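Thiol transferase (Phanerochaete chrysosporium, PDB 4F0B) is a glutathione transferase of the Ure2p type that binds oxidized glutathione and probably catalyses glutathione-dependent thiol-disulfide exchange. Local coordinates at residues Y12-P17 / G69-I74; A23-E28 / A179-F184; G131-F136 / R150-S155. All coordinates share one frame; numbering follows the deposited sequence.

All three contacts are buried, but they differ in chemistry and place. Interaction 1 joins two strands of the N-terminal sheet by backbone hydrogen bonds and runs directly into the glutathione site. Interaction 2 uses helix 20-33, the next element after strand 9-13, to pack the N-terminal domain against helix 178-187 of the C-terminal domain, through carbon-to-carbon packing with no hydrogen bond between the two segments. Interaction 3 lies farthest from the centre of the chain and pairs two C-terminal helices, 109-139 and 145-166, around one tyrosine at the dimer interface. Interactions 1 and 3 also meet across the dimer: each bound disulfide is held by R70 and I71 of one subunit and R150 of the other.

Interaction 1: Y12-P17 / G69-I74; sequences YTAPTP and GRIPAI. With GDS (oxidized glutathione disulfide), chain C.
The carbonyl oxygen of Y12 is approached by three groups from 69-74. A73 N donates a hydrogen bond to Y12 O at 3.0 Å, P72 CA brings a C-H to Y12 O at 3.1 Å, and the CG2 methyl of I71 rests against the same oxygen. In return Y12 N donates a hydrogen bond to A73 O over 2.8 Å, a straight bond of 162° at the hydrogen, and that oxygen also lies in the plane of the Y12 ring, at its edge. The two bonds make Y12 and A73 an antiparallel hydrogen-bonded pair joining strands 9-13 and 73-76.

Just ahead of this pair the peptide before P72 is cis, the cis-proline of the thioredoxin fold as used in glutathione transferases. It leaves the backbone of I71 facing the ligand: I71 N donates to O2 of GDS (chain C) at 2.9 Å and I71 O accepts from its N2 at 2.8 Å, gripping the cysteinyl part much as a neighbouring strand would. R70 adds a bond from NH1 to O1 of the ligand, while its NH2 makes a salt bridge with E154 of the second subunit.

The I71 side chain turns the other way. With CG1 between the backbone N and the carbonyl carbon (chi1 58°), CD1 lies 3.6 Å from T16 OG1 and 3.9 Å from A14 CB, next to A14 N, a buried N-H with no partner. T16 OG1 is hydrogen-bonded to G19 N and sits 3.3 Å from SG2 of the ligand.

Interaction 2: A23-E28 / A179-F184; sequences AILLEE and ADIKIF
The seam between the thioredoxin-like N-terminal domain and the all-helical C-terminal domain of the glutathione transferase fold runs through this contact, where helix 20-33 lies against helix 178-187. The short segments run roughly antiparallel, at 142°, and their axes come no closer than 10.3 Å, so side chains fill the space between them.

I24 and I181 carry the packing. Each has CG2 anti to its backbone N, and the two side chains lie alongside, running opposite ways, with their methyls in contact, I24 CG2 to I181 CG2, at 3.9 Å. The longer branch of I24 does a different job: its CD1 comes to the edge of the F184 ring, near the ring plane, 3.9 Å from F184 CD2. F184 brings that edge within reach because its CG stands anti to the backbone N (chi1 170°), and on the C-terminal side the ring also packs against I210 and V216. At the other end of I181, CD1 is met by L25 CD1 at 4.2 Å, L25 coming in roughly perpendicular to it, and more distantly by the CG methylene of E28.

An alanine in place of I24 would probably open a gap between the helices, leaving the edge of F184 and the CG2 of I181 without the methyls that touch them.

E28 offers this contact only its aliphatic stem, as its carboxylate is engaged by the Y176 hydroxyl and by R213 in a salt bridge. No hydrogen bond joins the two segments, so their grip on each other is one of fit and probably of excluded water, while the E28 carboxylate supplies directed bonds across the same seam.

Interaction 3: G131-F136 / R150-S155; sequences GQANHF and RYLNES. With GDS (oxidized glutathione disulfide), chain D.
Y151 presses against Q132 and A133 so closely that the CA atoms of A133 and Y151 are 4.7 Å apart. This is the tight part of an antiparallel helix pair, with the short segments at 148°. The small A133 permits it: its backbone N lies 3.4 Å from Y151 CB. One residue earlier, Q132 places CB over the face of the tyrosine ring, 3.6 Å from the ring centroid and 15° off its normal, a CH-pi contact. R150 CG covers the opposite face of that ring, which is thus sandwiched between two aliphatic groups. F136 joins rim to rim, F136 CE2 to Y151 CE2 at 3.8 Å, with the two ring planes nearly parallel but neither ring over the other.

Toward L152 and S155 the fit is looser: A133 CB lies 4.2 Å from L152 CD2, and the S155 hydroxyl beside it is turned back to bond Y151 O at 2.9 Å. L152 is partly open to solvent.

R150 also reaches outward from its helix, its chain extended from CG to NE. Its guanidinium holds one carboxylate of GDS (chain D) with two bonds, NH1 to OE8 and NH2 to OE7, each 2.9 Å. That ligand is bound chiefly by the second subunit, which supplies N18, R70, I71, E83 and T84. Q132 and Y151 belong to the dimer interface too: the Y151 hydroxyl pairs with Q132 OE1 of the second subunit, and the exchange is reciprocal.

Within the chain, T193 of helix 190-193 packs on A133 and L152, F136 leans on A147 and I148 early in helix 145-166, and M129 of helix 109-139 touches Y151.

Interaction 1: Y12-P17 / G69-I74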
loop_
_atom_site.group_PDB
_atom_site.type_symbol
_atom_site.label_atom_id
_atom_site.label_comp_id
_atom_site.label_asym_id
_atom_site.label_seq_id
_atom_site.Cartn_x
_atom_site.Cartn_y
_atom_site.Cartn_z
ATOM N N TYR A 12 8.757 -2.213 -17.131
ATOM C CA TYR A 12 10.083 -2.396 -16.567
ATOM C C TYR A 12 9.934 -3.338 -15.386
ATOM O O TYR A 12 9.240 -3.002 -14.403
ATOM C CB TYR A 12 10.636 -1.042 -16.099
ATOM C CG TYR A 12 10.828 -0.063 -17.233
ATOM C CD1 TYR A 12 12.037 -0.005 -17.939
ATOM C CD2 TYR A 12 9.792 0.800 -17.627
ATOM C CE1 TYR A 12 12.224 0.881 -18.997
ATOM C CE2 TYR A 12 9.967 1.685 -18.706
ATOM C CZ TYR A 12 11.192 1.718 -19.368
ATOM O OH TYR A 12 11.416 2.557 -20.416
ATOM N N THR A 13 10.541 -4.522 -15.489
ATOM C CA THR A 13 10.201 -5.558 -14.530
ATOM C C THR A 13 11.334 -6.546 -14.291
ATOM O O THR A 13 12.427 -6.426 -14.855
ATOM C CB THR A 13 8.917 -6.262 -15.003
ATOM O OG1 THR A 13 8.364 -6.961 -13.887
ATOM C CG2 THR A 13 9.178 -7.216 -16.161
ATOM N N ALA A 14 11.042 -7.535 -13.432
ATOM C CA ALA A 14 11.941 -8.654 -13.140
ATOM C C ALA A 14 11.053 -9.783 -12.653
ATOM O O ALA A 14 9.919 -9.536 -12.227
ATOM C CB ALA A 14 12.985 -8.261 -12.069
ATOM N N PRO A 15 11.536 -11.014 -12.720
ATOM C CA PRO A 15 10.682 -12.164 -12.364
ATOM C C PRO A 15 10.596 -12.347 -10.863
ATOM O O PRO A 15 11.381 -13.102 -10.288
ATOM C CB PRO A 15 11.372 -13.357 -13.038
ATOM C CG PRO A 15 12.853 -12.926 -13.103
ATOM C CD PRO A 15 12.802 -11.418 -13.367
ATOM N N THR A 16 9.637 -11.663 -10.272
ATOM C CA THR A 16 9.527 -11.544 -8.805
ATOM C C THR A 16 8.038 -11.402 -8.463
ATOM O O THR A 16 7.205 -11.117 -9.341
ATOM C CB THR A 16 10.207 -10.250 -8.274
ATOM O OG1 THR A 16 9.603 -9.122 -8.919
ATOM C CG2 THR A 16 11.689 -10.178 -8.609
ATOM N N PRO A 17 7.668 -11.575 -7.186
ATOM C CA PRO A 17 6.253 -11.469 -6.793
ATOM C C PRO A 17 5.602 -10.131 -7.113
ATOM O O PRO A 17 4.373 -10.066 -7.300
ATOM C CB PRO A 17 6.284 -11.708 -5.251
ATOM C CG PRO A 17 7.754 -11.480 -4.869
ATOM C CD PRO A 17 8.533 -11.981 -6.051
ATOM N N GLY A 69 13.400 3.734 -7.435
ATOM C CA GLY A 69 14.443 2.821 -7.891
ATOM C C GLY A 69 14.130 1.351 -7.660
ATOM O O GLY A 69 14.973 0.606 -7.186
ATOM N N ARG A 70 12.905 0.944 -8.001
ATOM C CA ARG A 70 12.478 -0.457 -7.845
ATOM C C ARG A 70 11.554 -0.804 -9.016
ATOM O O ARG A 70 10.974 0.088 -9.657
ATOM C CB ARG A 70 11.699 -0.671 -6.539
ATOM C CG ARG A 70 12.582 -0.580 -5.297
ATOM C CD ARG A 70 11.970 -1.401 -4.138
ATOM N NE ARG A 70 12.740 -1.255 -2.940
ATOM C CZ ARG A 70 12.406 -1.808 -1.792
ATOM N NH1 ARG A 70 11.305 -2.544 -1.722
ATOM N NH2 ARG A 70 13.169 -1.587 -0.713
ATOM N N ILE A 71 11.479 -2.096 -9.338
ATOM C CA ILE A 71 10.471 -2.560 -10.302
ATOM C C ILE A 71 9.231 -3.074 -9.550
ATOM O O ILE A 71 9.283 -3.400 -8.364
ATOM C CB ILE A 71 11.018 -3.643 -11.283
ATOM C CG1 ILE A 71 11.561 -4.882 -10.575
ATOM C CG2 ILE A 71 12.084 -3.064 -12.197
ATOM C CD1 ILE A 71 10.466 -5.901 -10.176
ATOM N N PRO A 72 8.094 -3.152 -10.221
ATOM C CA PRO A 72 7.854 -2.757 -11.617
ATOM C C PRO A 72 7.494 -1.300 -11.754
ATOM O O PRO A 72 7.138 -0.592 -10.799
ATOM C CB PRO A 72 6.653 -3.641 -12.023
ATOM C CG PRO A 72 5.848 -3.742 -10.702
ATOM C CD PRO A 72 6.915 -3.809 -9.601
ATOM N N ALA A 73 7.605 -0.850 -12.995
ATOM C CA ALA A 73 7.065 0.436 -13.398
ATOM C C ALA A 73 6.619 0.294 -14.831
ATOM O O ALA A 73 7.099 -0.569 -15.572
ATOM C CB ALA A 73 8.111 1.567 -13.267
ATOM N N ILE A 74 5.714 1.174 -15.260
ATOM C CA ILE A 74 5.383 1.256 -16.670
ATOM C C ILE A 74 5.479 2.658 -17.195
ATOM O O ILE A 74 5.471 3.625 -16.437
ATOM C CB ILE A 74 3.974 0.755 -16.994
ATOM C CG1 ILE A 74 2.900 1.610 -16.284
ATOM C CG2 ILE A 74 3.825 -0.737 -16.668
ATOM C CD1 ILE A 74 1.469 1.380 -16.827
HETATM N N1 GDS C . 5.955 -1.309 -3.088
HETATM C CA1 GDS C . 6.662 -1.638 -4.367
HETATM C C1 GDS C . 5.601 -2.153 -5.377
HETATM O OE1 GDS C . 4.570 -2.701 -4.931
HETATM O OE2 GDS C . 5.831 -1.971 -6.588
HETATM C CB1 GDS C . 7.682 -2.759 -4.111
HETATM C CG1 GDS C . 8.527 -3.069 -5.360
HETATM C CD1 GDS C . 9.712 -3.939 -4.965
HETATM O O1 GDS C . 9.934 -4.361 -3.838
HETATM N N2 GDS C . 10.604 -4.179 -5.984
HETATM C CA2 GDS C . 11.805 -5.007 -5.810
HETATM C C2 GDS C . 13.010 -4.249 -6.319
HETATM O O2 GDS C . 12.968 -3.583 -7.386
HETATM C CB2 GDS C . 11.738 -6.322 -6.582
HETATM S SG2 GDS C . 10.305 -7.339 -6.221
HETATM N N3 GDS C . 14.110 -4.373 -5.552
HETATM C CA3 GDS C . 15.352 -3.714 -5.965
HETATM C C3 GDS C . 15.970 -2.913 -4.879
HETATM O OE3 GDS C . 17.009 -2.294 -5.183
HETATM O OE4 GDS C . 15.418 -2.880 -3.746
HETATM N N4 GDS C . 9.288 -6.034 -1.577
HETATM C CA4 GDS C . 8.433 -5.617 -0.478
HETATM C C4 GDS C . 7.007 -5.152 -0.922
HETATM O OE5 GDS C . 6.530 -5.552 -2.004
HETATM O OE6 GDS C . 6.428 -4.390 -0.128
HETATM C C5 GDS C . 10.189 -7.001 -1.384
HETATM O O5 GDS C . 10.329 -7.575 -0.278
HETATM C CA5 GDS C . 11.066 -7.370 -2.568
HETATM N N5 GDS C . 12.444 -7.653 -2.101
HETATM C CB5 GDS C . 10.396 -8.593 -3.234
HETATM S SG5 GDS C . 11.180 -8.982 -4.794
HETATM C CA6 GDS C . 15.506 -4.951 -1.044
HETATM C C6 GDS C . 15.504 -5.307 0.457
HETATM O OE7 GDS C . 14.403 -5.503 1.018
HETATM O OE8 GDS C . 16.620 -5.321 1.036
HETATM N N6 GDS C . 16.502 -3.902 -1.252
HETATM C CB6 GDS C . 15.861 -6.205 -1.904
HETATM C CG6 GDS C . 14.824 -7.366 -1.914
HETATM C CD6 GDS C . 13.526 -6.926 -2.527
HETATM O O6 GDS C . 13.387 -5.993 -3.304
#

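Interaction 2: A23-E28 / A179-F184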
loop_
_atom_site.group_PDB
_atom_site.type_symbol
_atom_site.label_atom_id
_atom_site.label_comp_id
_atom_site.label_asym_id
_atom_site.label_seq_id
_atom_site.Cartn_x
_atom_site.Cartn_y
_atom_site.Cartn_z
ATOM N N ALA A 23 2.297 -7.701 -15.632
ATOM C CA ALA A 23 2.336 -8.507 -16.859
ATOM C C ALA A 23 1.134 -9.450 -16.911
ATOM O O ALA A 23 0.550 -9.666 -17.968
ATOM C CB ALA A 23 3.661 -9.280 -16.982
ATOM N N ILE A 24 0.768 -10.003 -15.763
ATOM C CA ILE A 24 -0.446 -10.807 -15.684
ATOM C C ILE A 24 -1.669 -9.985 -16.115
ATOM O O ILE A 24 -2.417 -10.429 -16.988
ATOM C CB ILE A 24 -0.639 -11.373 -14.284
ATOM C CG1 ILE A 24 0.424 -12.441 -13.995
ATOM C CG2 ILE A 24 -2.079 -11.939 -14.145
ATOM C CD1 ILE A 24 0.472 -12.879 -12.501
ATOM N N LEU A 25 -1.844 -8.786 -15.563
ATOM C CA LEU A 25 -2.967 -7.984 -16.000
ATOM C C LEU A 25 -2.901 -7.640 -17.494
ATOM O O LEU A 25 -3.913 -7.731 -18.180
ATOM C CB LEU A 25 -3.081 -6.724 -15.154
ATOM C CG LEU A 25 -4.255 -5.824 -15.569
ATOM C CD1 LEU A 25 -5.607 -6.504 -15.461
ATOM C CD2 LEU A 25 -4.205 -4.567 -14.717
ATOM N N LEU A 26 -1.722 -7.256 -18.004
ATOM C CA LEU A 26 -1.604 -6.956 -19.437
ATOM C C LEU A 26 -2.046 -8.148 -20.278
ATOM O O LEU A 26 -2.756 -7.985 -21.268
ATOM C CB LEU A 26 -0.167 -6.552 -19.774
ATOM C CG LEU A 26 0.190 -5.146 -19.267
ATOM C CD1 LEU A 26 1.696 -4.964 -19.189
ATOM C CD2 LEU A 26 -0.427 -4.098 -20.193
ATOM N N GLU A 27 -1.651 -9.360 -19.900
ATOM C CA GLU A 27 -2.074 -10.527 -20.672
ATOM C C GLU A 27 -3.569 -10.836 -20.501
ATOM O O GLU A 27 -4.215 -11.264 -21.460
ATOM C CB GLU A 27 -1.220 -11.753 -20.312
ATOM C CG GLU A 27 0.238 -11.677 -20.785
ATOM C CD GLU A 27 0.357 -11.622 -22.304
ATOM O OE1 GLU A 27 -0.475 -12.225 -23.040
ATOM O OE2 GLU A 27 1.311 -10.991 -22.814
ATOM N N GLU A 28 -4.128 -10.601 -19.319
ATOM C CA GLU A 28 -5.577 -10.769 -19.147
ATOM C C GLU A 28 -6.339 -9.788 -20.030
ATOM O O GLU A 28 -7.327 -10.152 -20.683
ATOM C CB GLU A 28 -5.998 -10.588 -17.688
ATOM C CG GLU A 28 -5.402 -11.601 -16.684
ATOM C CD GLU A 28 -6.089 -12.967 -16.693
ATOM O OE1 GLU A 28 -6.991 -13.207 -17.521
ATOM O OE2 GLU A 28 -5.686 -13.793 -15.860
ATOM N N ALA A 179 -7.438 -7.166 -7.450
ATOM C CA ALA A 179 -7.071 -7.509 -6.084
ATOM C C ALA A 179 -6.502 -8.915 -5.968
ATOM O O ALA A 179 -5.528 -9.130 -5.224
ATOM C CB ALA A 179 -8.235 -7.351 -5.146
ATOM N N ASP A 180 -7.080 -9.873 -6.688
ATOM C CA ASP A 180 -6.510 -11.211 -6.723
ATOM C C ASP A 180 -5.136 -11.218 -7.356
ATOM O O ASP A 180 -4.239 -11.859 -6.838
ATOM C CB ASP A 180 -7.412 -12.150 -7.517
ATOM C CG ASP A 180 -8.828 -12.161 -6.992
ATOM O OD1 ASP A 180 -9.110 -12.826 -5.963
ATOM O OD2 ASP A 180 -9.652 -11.454 -7.618
ATOM N N ILE A 181 -5.002 -10.521 -8.480
ATOM C CA ILE A 181 -3.740 -10.504 -9.207
ATOM C C ILE A 181 -2.597 -9.988 -8.328
ATOM O O ILE A 181 -1.518 -10.590 -8.278
ATOM C CB ILE A 181 -3.880 -9.730 -10.541
ATOM C CG1 ILE A 181 -4.810 -10.487 -11.510
ATOM C CG2 ILE A 181 -2.503 -9.487 -11.192
ATOM C CD1 ILE A 181 -5.296 -9.628 -12.698
ATOM N N LYS A 182 -2.838 -8.892 -7.618
ATOM C CA LYS A 182 -1.817 -8.322 -6.747
ATOM C C LYS A 182 -1.319 -9.310 -5.708
ATOM O O LYS A 182 -0.093 -9.501 -5.529
ATOM C CB LYS A 182 -2.348 -7.071 -6.050
ATOM C CG LYS A 182 -1.432 -6.570 -4.910
ATOM C CD LYS A 182 -0.060 -6.105 -5.383
ATOM C CE LYS A 182 0.884 -5.942 -4.162
ATOM N NZ LYS A 182 2.308 -5.804 -4.592
ATOM N N ILE A 183 -2.252 -9.968 -5.022
ATOM C CA ILE A 183 -1.840 -10.874 -3.964
ATOM C C ILE A 183 -1.267 -12.178 -4.506
ATOM O O ILE A 183 -0.338 -12.739 -3.901
ATOM C CB ILE A 183 -3.000 -11.159 -3.000
ATOM C CG1 ILE A 183 -3.428 -9.829 -2.364
ATOM C CG2 ILE A 183 -2.552 -12.164 -1.918
ATOM C CD1 ILE A 183 -4.638 -9.896 -1.407
ATOM N N PHE A 184 -1.805 -12.634 -5.645
ATOM C CA PHE A 184 -1.368 -13.880 -6.249
ATOM C C PHE A 184 0.142 -13.931 -6.500
ATOM O O PHE A 184 0.775 -14.967 -6.322
ATOM C CB PHE A 184 -2.154 -14.147 -7.541
ATOM C CG PHE A 184 -1.605 -15.287 -8.342
ATOM C CD1 PHE A 184 -1.908 -16.595 -7.983
ATOM C CD2 PHE A 184 -0.796 -15.055 -9.460
ATOM C CE1 PHE A 184 -1.387 -17.667 -8.714
ATOM C CE2 PHE A 184 -0.279 -16.110 -10.181
ATOM C CZ PHE A 184 -0.568 -17.400 -9.826
#

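Interaction 3: G131-F136 / R150-S155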
loop_
_atom_site.group_PDB
_atom_site.type_symbol
_atom_site.label_atom_id
_atom_site.label_comp_id
_atom_site.label_asym_id
_atom_site.label_seq_id
_atom_site.Cartn_x
_atom_site.Cartn_y
_atom_site.Cartn_z
ATOM N N GLY A 131 7.805 -10.170 2.195
ATOM C CA GLY A 131 9.101 -9.778 1.660
ATOM C C GLY A 131 10.170 -9.804 2.751
ATOM O O GLY A 131 11.326 -10.173 2.487
ATOM N N GLN A 132 9.794 -9.445 3.989
ATOM C CA GLN A 132 10.767 -9.491 5.093
ATOM C C GLN A 132 11.020 -10.938 5.461
ATOM O O GLN A 132 12.153 -11.292 5.802
ATOM C CB GLN A 132 10.286 -8.714 6.320
ATOM C CG GLN A 132 10.011 -7.206 6.068
ATOM C CD GLN A 132 10.942 -6.581 5.052
ATOM O OE1 GLN A 132 12.141 -6.381 5.306
ATOM N NE2 GLN A 132 10.398 -6.277 3.886
ATOM N N ALA A 133 9.971 -11.771 5.448
ATOM C CA ALA A 133 10.185 -13.196 5.702
ATOM C C ALA A 133 11.159 -13.797 4.696
ATOM O O ALA A 133 12.079 -14.512 5.060
ATOM C CB ALA A 133 8.855 -13.947 5.657
ATOM N N ASN A 134 10.988 -13.438 3.417
ATOM C CA ASN A 134 11.913 -13.927 2.411
ATOM C C ASN A 134 13.304 -13.396 2.678
ATOM O O ASN A 134 14.289 -14.141 2.574
ATOM C CB ASN A 134 11.467 -13.448 1.039
ATOM C CG ASN A 134 10.314 -14.263 0.477
ATOM O OD1 ASN A 134 9.866 -15.243 1.074
ATOM N ND2 ASN A 134 9.813 -13.827 -0.693
ATOM N N HIS A 135 13.399 -12.116 3.052
ATOM C CA HIS A 135 14.739 -11.582 3.322
ATOM C C HIS A 135 15.452 -12.396 4.416
ATOM O O HIS A 135 16.544 -12.904 4.217
ATOM C CB HIS A 135 14.714 -10.121 3.752
ATOM C CG HIS A 135 16.099 -9.610 3.985
ATOM N ND1 HIS A 135 16.964 -9.365 2.939
ATOM C CD2 HIS A 135 16.808 -9.410 5.122
ATOM C CE1 HIS A 135 18.132 -8.994 3.423
ATOM N NE2 HIS A 135 18.070 -9.023 4.743
ATOM N N PHE A 136 14.806 -12.560 5.559
ATOM C CA PHE A 136 15.480 -13.222 6.677
ATOM C C PHE A 136 15.635 -14.731 6.483
ATOM O O PHE A 136 16.638 -15.303 6.889
ATOM C CB PHE A 136 14.795 -12.874 8.002
ATOM C CG PHE A 136 15.063 -11.472 8.453
ATOM C CD1 PHE A 136 16.306 -11.122 8.979
ATOM C CD2 PHE A 136 14.073 -10.510 8.301
ATOM C CE1 PHE A 136 16.558 -9.798 9.405
ATOM C CE2 PHE A 136 14.308 -9.197 8.708
ATOM C CZ PHE A 136 15.549 -8.839 9.253
ATOM N N ARG A 150 9.427 -13.885 13.434
ATOM C CA ARG A 150 8.502 -12.744 13.443
ATOM C C ARG A 150 7.777 -12.620 12.108
ATOM O O ARG A 150 6.545 -12.470 12.042
ATOM C CB ARG A 150 9.243 -11.431 13.739
ATOM C CG ARG A 150 8.435 -10.204 13.363
ATOM C CD ARG A 150 9.048 -8.932 14.005
ATOM N NE ARG A 150 8.425 -7.711 13.511
ATOM C CZ ARG A 150 7.254 -7.222 13.928
ATOM N NH1 ARG A 150 6.544 -7.839 14.890
ATOM N NH2 ARG A 150 6.776 -6.135 13.330
ATOM N N TYR A 151 8.547 -12.657 11.019
ATOM C CA TYR A 151 7.928 -12.407 9.709
ATOM C C TYR A 151 7.233 -13.621 9.140
ATOM O O TYR A 151 6.239 -13.433 8.438
ATOM C CB TYR A 151 8.923 -11.737 8.718
ATOM C CG TYR A 151 9.318 -10.382 9.244
ATOM C CD1 TYR A 151 8.373 -9.355 9.274
ATOM C CD2 TYR A 151 10.584 -10.156 9.786
ATOM C CE1 TYR A 151 8.673 -8.116 9.839
ATOM C CE2 TYR A 151 10.916 -8.924 10.340
ATOM C CZ TYR A 151 9.959 -7.914 10.378
ATOM O OH TYR A 151 10.260 -6.692 10.945
ATOM N N LEU A 152 7.654 -14.839 9.468
ATOM C CA LEU A 152 6.836 -16.001 9.122
ATOM C C LEU A 152 5.506 -15.962 9.886
ATOM O O LEU A 152 4.441 -16.178 9.272
ATOM C CB LEU A 152 7.596 -17.296 9.368
ATOM C CG LEU A 152 8.662 -17.668 8.347
ATOM C CD1 LEU A 152 9.388 -18.935 8.810
ATOM C CD2 LEU A 152 8.067 -17.884 6.957
ATOM N N ASN A 153 5.540 -15.628 11.169
ATOM C CA ASN A 153 4.309 -15.569 11.934
ATOM C C ASN A 153 3.391 -14.468 11.455
ATOM O O ASN A 153 2.173 -14.664 11.381
ATOM C CB ASN A 153 4.602 -15.425 13.421
ATOM C CG ASN A 153 5.091 -16.730 14.020
ATOM O OD1 ASN A 153 4.884 -17.813 13.456
ATOM N ND2 ASN A 153 5.768 -16.631 15.153
ATOM N N GLU A 154 3.942 -13.295 11.129
ATOM C CA GLU A 154 3.098 -12.227 10.620
ATOM C C GLU A 154 2.521 -12.594 9.250
ATOM O O GLU A 154 1.342 -12.298 8.968
ATOM C CB GLU A 154 3.884 -10.904 10.553
ATOM C CG GLU A 154 3.096 -9.760 9.963
ATOM C CD GLU A 154 1.838 -9.370 10.723
ATOM O OE1 GLU A 154 1.625 -9.814 11.878
ATOM O OE2 GLU A 154 1.056 -8.630 10.095
ATOM N N SER A 155 3.332 -13.223 8.398
ATOM C CA SER A 155 2.794 -13.698 7.108
ATOM C C SER A 155 1.637 -14.674 7.331
ATOM O O SER A 155 0.610 -14.576 6.650
ATOM C CB SER A 155 3.887 -14.359 6.279
ATOM O OG SER A 155 4.870 -13.380 5.904
HETATM N N1 GDS D . -1.577 -0.920 6.567
HETATM C CA1 GDS D . -2.423 -0.491 7.738
HETATM C C1 GDS D . -3.022 0.892 7.428
HETATM O OE1 GDS D . -2.366 1.665 6.669
HETATM O OE2 GDS D . -4.149 1.166 7.915
HETATM C CB1 GDS D . -1.572 -0.437 8.987
HETATM C CG1 GDS D . -2.402 -0.154 10.280
HETATM C CD1 GDS D . -1.585 -0.452 11.489
HETATM O O1 GDS D . -0.430 -0.891 11.450
HETATM N N2 GDS D . -2.254 -0.234 12.660
HETATM C CA2 GDS D . -1.609 -0.499 13.933
HETATM C C2 GDS D . -2.454 -1.462 14.759
HETATM O O2 GDS D . -3.722 -1.392 14.820
HETATM C CB2 GDS D . -1.484 0.754 14.800
HETATM S SG2 GDS D . -0.536 2.078 13.938
HETATM N N3 GDS D . -1.742 -2.368 15.480
HETATM C CA3 GDS D . -2.406 -3.330 16.383
HETATM C C3 GDS D . -2.029 -4.770 16.159
HETATM O OE3 GDS D . -2.624 -5.598 16.872
HETATM O OE4 GDS D . -1.168 -5.019 15.302
HETATM N N4 GDS D . 2.396 -0.373 10.946
HETATM C CA4 GDS D . 3.032 -0.646 9.624
HETATM C C4 GDS D . 2.385 0.067 8.482
HETATM O OE5 GDS D . 1.687 1.083 8.707
HETATM O OE6 GDS D . 2.655 -0.401 7.372
HETATM C C5 GDS D . 3.130 -0.430 12.059
HETATM O O5 GDS D . 4.367 -0.663 12.043
HETATM C CA5 GDS D . 2.374 -0.158 13.362
HETATM N N5 GDS D . 2.938 -1.025 14.383
HETATM C CB5 GDS D . 2.605 1.334 13.666
HETATM S SG5 GDS D . 1.510 1.930 15.043
HETATM C CA6 GDS D . 2.188 -5.112 15.220
HETATM C C6 GDS D . 3.575 -5.618 14.842
HETATM O OE7 GDS D . 4.323 -4.862 14.193
HETATM O OE8 GDS D . 3.872 -6.767 15.193
HETATM N N6 GDS D . 1.318 -6.223 15.630
HETATM C CB6 GDS D . 2.286 -4.091 16.376
HETATM C CG6 GDS D . 2.987 -2.753 16.036
HETATM C CD6 GDS D . 2.217 -1.949 15.013
HETATM O O6 GDS D . 1.035 -2.097 14.756
#